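Local coordinates for protein pectinesterase A (Erwinia chrysanthemi, PDB 2NTP) that removes methyl esters from the galacturonate units of pectin, releasing methanol in the first step of plant-tissue maceration and soft rot, at residues Y239-P244 with T270-H275; C188-R193 with G205-P210. All coordinates share one frame; numbering follows the deposited sequence.

Contact 1. Residues Y239-P244 with T270-H275. With ADA (alpha-D-galactopyranuronic acid), chain C.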
# COMPACT_ATOMS: atom_id res chain seq x y z
N TYR A 239 4.61 1.37 17.12
CA TYR A 239 4.22 1.78 15.76
C TYR A 239 3.73 3.22 15.65
O TYR A 239 2.92 3.67 16.46
CB TYR A 239 3.15 0.83 15.21
CG TYR A 239 3.73 -0.33 14.44
CD1 TYR A 239 4.19 -1.47 15.09
CD2 TYR A 239 3.82 -0.27 13.05
CE1 TYR A 239 4.72 -2.53 14.38
CE2 TYR A 239 4.36 -1.33 12.33
CZ TYR A 239 4.81 -2.45 13.00
OH TYR A 239 5.34 -3.49 12.27
N GLY A 240 4.22 3.93 14.65
CA GLY A 240 3.71 5.26 14.34
C GLY A 240 2.56 5.19 13.36
O GLY A 240 2.51 4.30 12.50
N LEU A 241 1.62 6.12 13.49
CA LEU A 241 0.52 6.25 12.55
C LEU A 241 1.00 6.72 11.18
O LEU A 241 0.42 6.37 10.15
CB LEU A 241 -0.54 7.22 13.07
CG LEU A 241 -1.36 6.79 14.29
CD1 LEU A 241 -2.19 7.95 14.79
CD2 LEU A 241 -2.23 5.58 13.96
N GLY A 242 2.08 7.50 11.18
CA GLY A 242 2.62 8.03 9.95
C GLY A 242 3.88 8.83 10.20
O GLY A 242 4.11 9.31 11.31
N ARG A 243 4.71 8.94 9.16
CA ARG A 243 5.83 9.87 9.13
C ARG A 243 5.88 10.50 7.73
O ARG A 243 5.41 9.90 6.76
CB ARG A 243 7.15 9.17 9.51
CG ARG A 243 7.55 7.99 8.64
CD ARG A 243 8.87 7.38 9.10
NE ARG A 243 9.34 6.36 8.17
CZ ARG A 243 10.59 5.89 8.13
NH1 ARG A 243 11.51 6.34 8.97
NH2 ARG A 243 10.91 4.96 7.24
N PRO A 244 6.43 11.73 7.61
CA PRO A 244 6.30 12.44 6.34
C PRO A 244 7.36 12.06 5.31
O PRO A 244 8.54 12.39 5.49
CB PRO A 244 6.46 13.92 6.74
CG PRO A 244 6.80 13.93 8.22
CD PRO A 244 7.15 12.53 8.62
N THR A 270 -11.72 5.20 13.57
CA THR A 270 -10.88 4.02 13.42
C THR A 270 -10.38 3.51 14.78
O THR A 270 -9.95 4.30 15.62
CB THR A 270 -9.73 4.31 12.43
OG1 THR A 270 -10.27 4.39 11.11
CG2 THR A 270 -8.65 3.23 12.46
N SER A 271 -10.45 2.20 14.99
CA SER A 271 -9.94 1.61 16.22
C SER A 271 -8.43 1.44 16.14
O SER A 271 -7.87 1.20 15.07
CB SER A 271 -10.61 0.26 16.52
OG SER A 271 -10.27 -0.72 15.57
N MET A 272 -7.77 1.58 17.29
CA MET A 272 -6.32 1.46 17.36
C MET A 272 -5.94 0.73 18.62
O MET A 272 -6.33 1.14 19.71
CB MET A 272 -5.66 2.84 17.36
CG MET A 272 -5.92 3.68 16.14
SD MET A 272 -5.35 5.37 16.33
CE MET A 272 -5.80 6.01 14.72
N ASP A 273 -5.17 -0.35 18.48
CA ASP A 273 -4.61 -1.02 19.65
C ASP A 273 -3.41 -0.24 20.19
O ASP A 273 -2.95 0.73 19.56
CB ASP A 273 -4.22 -2.47 19.33
CG ASP A 273 -4.26 -3.37 20.56
OD1 ASP A 273 -4.44 -2.88 21.70
OD2 ASP A 273 -4.10 -4.60 20.38
N ASN A 274 -2.91 -0.65 21.36
CA ASN A 274 -1.91 0.15 22.06
C ASN A 274 -0.48 0.04 21.51
O ASN A 274 0.43 0.61 22.09
CB ASN A 274 -1.94 -0.12 23.58
CG ASN A 274 -1.30 -1.43 23.97
OD1 ASN A 274 -0.82 -2.19 23.12
ND2 ASN A 274 -1.27 -1.71 25.27
N HIS A 275 -0.30 -0.66 20.39
CA HIS A 275 0.99 -0.64 19.70
C HIS A 275 1.27 0.75 19.10
O HIS A 275 2.42 1.11 18.84
CB HIS A 275 1.09 -1.76 18.65
CG HIS A 275 0.10 -1.65 17.52
ND1 HIS A 275 -1.26 -1.76 17.70
CD2 HIS A 275 0.29 -1.46 16.19
CE1 HIS A 275 -1.87 -1.63 16.53
NE2 HIS A 275 -0.95 -1.45 15.60
C1 ADA C . 13.54 2.75 8.60
C2 ADA C . 13.67 1.74 7.47
C3 ADA C . 14.94 2.00 6.65
C4 ADA C . 15.06 3.48 6.26
C5 ADA C . 14.85 4.40 7.46
C6 ADA C . 14.86 5.84 7.02
O2 ADA C . 13.75 0.42 8.02
O3 ADA C . 14.95 1.18 5.48
O4 ADA C . 14.08 3.82 5.27
O5 ADA C . 13.60 4.09 8.08
O6B ADA C . 13.97 6.60 7.45
O6A ADA C . 15.75 6.22 6.22
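Y239 and H275 lie side by side on successive turns of a right-handed parallel beta-helix, the fold of pectin methylesterases, where strand 239-242 belongs to one sheet of the coil and strand 271-272 to the end of another. One backbone hydrogen bond spans the two segments: Y239 N donates to H275 O at 2.8 Å, with an N-H...O angle of 159°. It falls just ahead of strand 276-278, the neighbour of 239-242 in their sheet, and Y239 continues that pairing with Y277.

The aromatic contact lies beside this bond. H275 turns an edge toward the face of Y239 in an offset edge-to-face pair, the planes at 69° and the centroids 5.8 Å apart. With CG of H275 lodged between its own backbone N and carbonyl carbon (chi1 64°), CD2 is brought to 3.8 Å from Y239 CB. At the far end of the tyrosine, OH is hydrogen-bonded to R193 O, so this buried hydroxyl has a partner.

Apolar contact is made across the interior, where L241 reaches from strand 239-242 toward M272 of strand 271-272 and the two side chains cross at about a right angle. The methionine is extended beyond CG and carries CE to 3.7 Å from L241 CD2, with SD also near that branch; E303 of strand 300-304 touches both residues.

Past the corner at L241 the segment leaves 270-275 and turns to the substrate: R243, a substrate-binding residue, runs extended from CG to NE, where it forms a salt bridge with the nucleophile D175. The guanidinium grips the chain C galacturonate with both terminal nitrogens: NH1 reaches ring oxygen O5 at 3.2 Å and, weakly, carboxylate O6B, while NH2 donates to the same O5 at 2.9 Å.

Contact 2. Residues C188-R193 with G205-P210. With ADA (alpha-D-galactopyranuronic acid), chain B.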
# COMPACT_ATOMS: atom_id res chain seq x y z
N CYS A 188 -11.21 -1.47 6.65
CA CYS A 188 -10.01 -2.26 6.44
C CYS A 188 -9.35 -2.62 7.77
O CYS A 188 -9.44 -1.87 8.74
CB CYS A 188 -9.02 -1.51 5.56
SG CYS A 188 -9.48 -1.44 3.81
N ASP A 189 -8.68 -3.77 7.78
CA ASP A 189 -7.79 -4.14 8.88
C ASP A 189 -6.37 -3.81 8.47
O ASP A 189 -5.85 -4.37 7.51
CB ASP A 189 -7.90 -5.62 9.20
CG ASP A 189 -9.11 -5.96 10.05
OD1 ASP A 189 -9.89 -5.04 10.38
OD2 ASP A 189 -9.29 -7.15 10.37
N LEU A 190 -5.75 -2.89 9.20
CA LEU A 190 -4.36 -2.53 8.95
C LEU A 190 -3.51 -3.19 10.02
O LEU A 190 -3.62 -2.86 11.21
CB LEU A 190 -4.19 -1.00 8.96
CG LEU A 190 -5.11 -0.20 8.01
CD1 LEU A 190 -4.77 1.28 8.06
CD2 LEU A 190 -5.05 -0.70 6.56
N VAL A 191 -2.68 -4.14 9.59
CA VAL A 191 -2.04 -5.09 10.50
C VAL A 191 -0.54 -4.80 10.64
O VAL A 191 0.23 -5.01 9.71
CB VAL A 191 -2.27 -6.56 10.03
CG1 VAL A 191 -1.68 -7.55 11.02
CG2 VAL A 191 -3.77 -6.83 9.81
N SER A 192 -0.16 -4.31 11.82
CA SER A 192 1.25 -4.03 12.14
C SER A 192 1.96 -5.31 12.55
O SER A 192 1.52 -6.00 13.49
CB SER A 192 1.34 -3.01 13.28
OG SER A 192 0.90 -1.73 12.87
N ARG A 193 3.06 -5.60 11.88
CA ARG A 193 3.73 -6.89 12.03
C ARG A 193 4.88 -6.89 13.02
O ARG A 193 5.53 -5.86 13.26
CB ARG A 193 4.18 -7.42 10.66
CG ARG A 193 3.03 -7.52 9.65
CD ARG A 193 3.46 -8.20 8.36
NE ARG A 193 3.51 -9.66 8.49
CZ ARG A 193 3.71 -10.49 7.47
NH1 ARG A 193 3.88 -10.01 6.24
NH2 ARG A 193 3.73 -11.80 7.68
N GLY A 205 7.72 0.10 13.33
CA GLY A 205 7.29 0.57 12.02
C GLY A 205 6.36 1.76 12.01
O GLY A 205 6.16 2.40 13.04
N TYR A 206 5.81 2.04 10.83
CA TYR A 206 4.92 3.19 10.60
C TYR A 206 3.87 2.74 9.60
O TYR A 206 4.19 2.19 8.54
CB TYR A 206 5.70 4.39 10.04
CG TYR A 206 7.05 4.59 10.70
CD1 TYR A 206 8.18 3.94 10.23
CD2 TYR A 206 7.18 5.41 11.83
CE1 TYR A 206 9.42 4.09 10.85
CE2 TYR A 206 8.42 5.57 12.47
CZ TYR A 206 9.53 4.90 11.96
OH TYR A 206 10.77 5.03 12.55
N LEU A 207 2.60 2.97 9.93
CA LEU A 207 1.51 2.54 9.06
C LEU A 207 1.57 3.26 7.72
O LEU A 207 1.39 2.66 6.67
CB LEU A 207 0.15 2.81 9.70
CG LEU A 207 -0.43 1.75 10.63
CD1 LEU A 207 0.43 1.52 11.86
CD2 LEU A 207 -1.84 2.14 11.03
N THR A 208 1.82 4.57 7.77
CA THR A 208 1.78 5.38 6.56
C THR A 208 3.01 6.25 6.39
O THR A 208 3.65 6.64 7.36
CB THR A 208 0.52 6.27 6.50
OG1 THR A 208 0.59 7.29 7.51
CG2 THR A 208 -0.75 5.44 6.70
N ALA A 209 3.33 6.53 5.13
CA ALA A 209 4.36 7.51 4.79
C ALA A 209 3.88 8.28 3.57
O ALA A 209 4.31 8.00 2.44
CB ALA A 209 5.70 6.82 4.54
N PRO A 210 2.96 9.24 3.78
CA PRO A 210 2.40 9.99 2.66
C PRO A 210 3.40 11.01 2.11
O PRO A 210 4.17 11.61 2.87
CB PRO A 210 1.21 10.71 3.30
CG PRO A 210 1.62 10.91 4.72
CD PRO A 210 2.40 9.68 5.08
C1 ADA B . 16.97 3.58 12.01
C2 ADA B . 15.74 4.42 11.63
C3 ADA B . 14.45 3.63 11.87
C4 ADA B . 14.50 2.29 11.14
C5 ADA B . 15.77 1.51 11.50
C6 ADA B . 15.88 0.26 10.67
O1 ADA B . 17.04 3.39 13.43
O2 ADA B . 15.72 5.65 12.37
O3 ADA B . 13.31 4.39 11.45
O4 ADA B . 14.41 2.50 9.72
O5 ADA B . 16.96 2.31 11.33
O6B ADA B . 16.52 0.30 9.59
O6A ADA B . 15.31 -0.78 11.08
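This is a small, buried van der Waals contact, with no hydrogen bond between its two segments, made inside the coil where strand 189-192 faces the corner of strand 205-210. L207 stands at that corner and uses both of its methyls, one for each partner. Its CD2 comes to 4.3 Å from L190 CD1, a loose leucine-leucine approach, while CD1 lies 3.4 Å from S192 OG. The serine oxygen sits beside its own backbone N, anti to the carbonyl carbon (chi1 -69°), and in that position it meets the leucine methyl.

L190 and S192 both send their CB inward, toward L207, whereas V191 between them points away. In the right-handed parallel beta-helix of this family, inward residues on successive turns build the core; here L190 also packs on I170 and I222, and L207 on V227. The disulfide between C188 and C168 ties the start of strand 189-192 to the preceding turn.

Y206, next to L207, points the other way, out of the coil and into the substrate groove. Within the groove the tyrosine side chain also touches D175, the nucleophile, and R243, and R195 donates to the chain B galacturonate through NH2. The hydroxyl of Y206 is hydrogen-bonded to O3 of that same sugar, which lies at the edge of the tyrosine ring, in its plane; OH to O3 is 2.8 Å, and either group could be the donor.

Overall arrangement
From the N terminus, the chain first runs along 188-193, makes an 11-residue excursion without helix or strand, and returns at 205-210, closing contact 2. Contact 1 opens later, at 239-244, and closes at 270-275 after 25 residues that include several strands, so the two loops follow in series and neither nest nor cross. In space their centres are about 7 Å apart: strands 205-210 and 239-242 are parallel neighbours in one sheet, while 189-192 and 271-272 share another. Contact 2 and the L241-M272 pair join these sheets across the coil, while the Y239-H275 bond runs along one of them. L241 O and T208 OG1, 2.8 Å apart and probably hydrogen-bonded, link one corner to the residue just after the other.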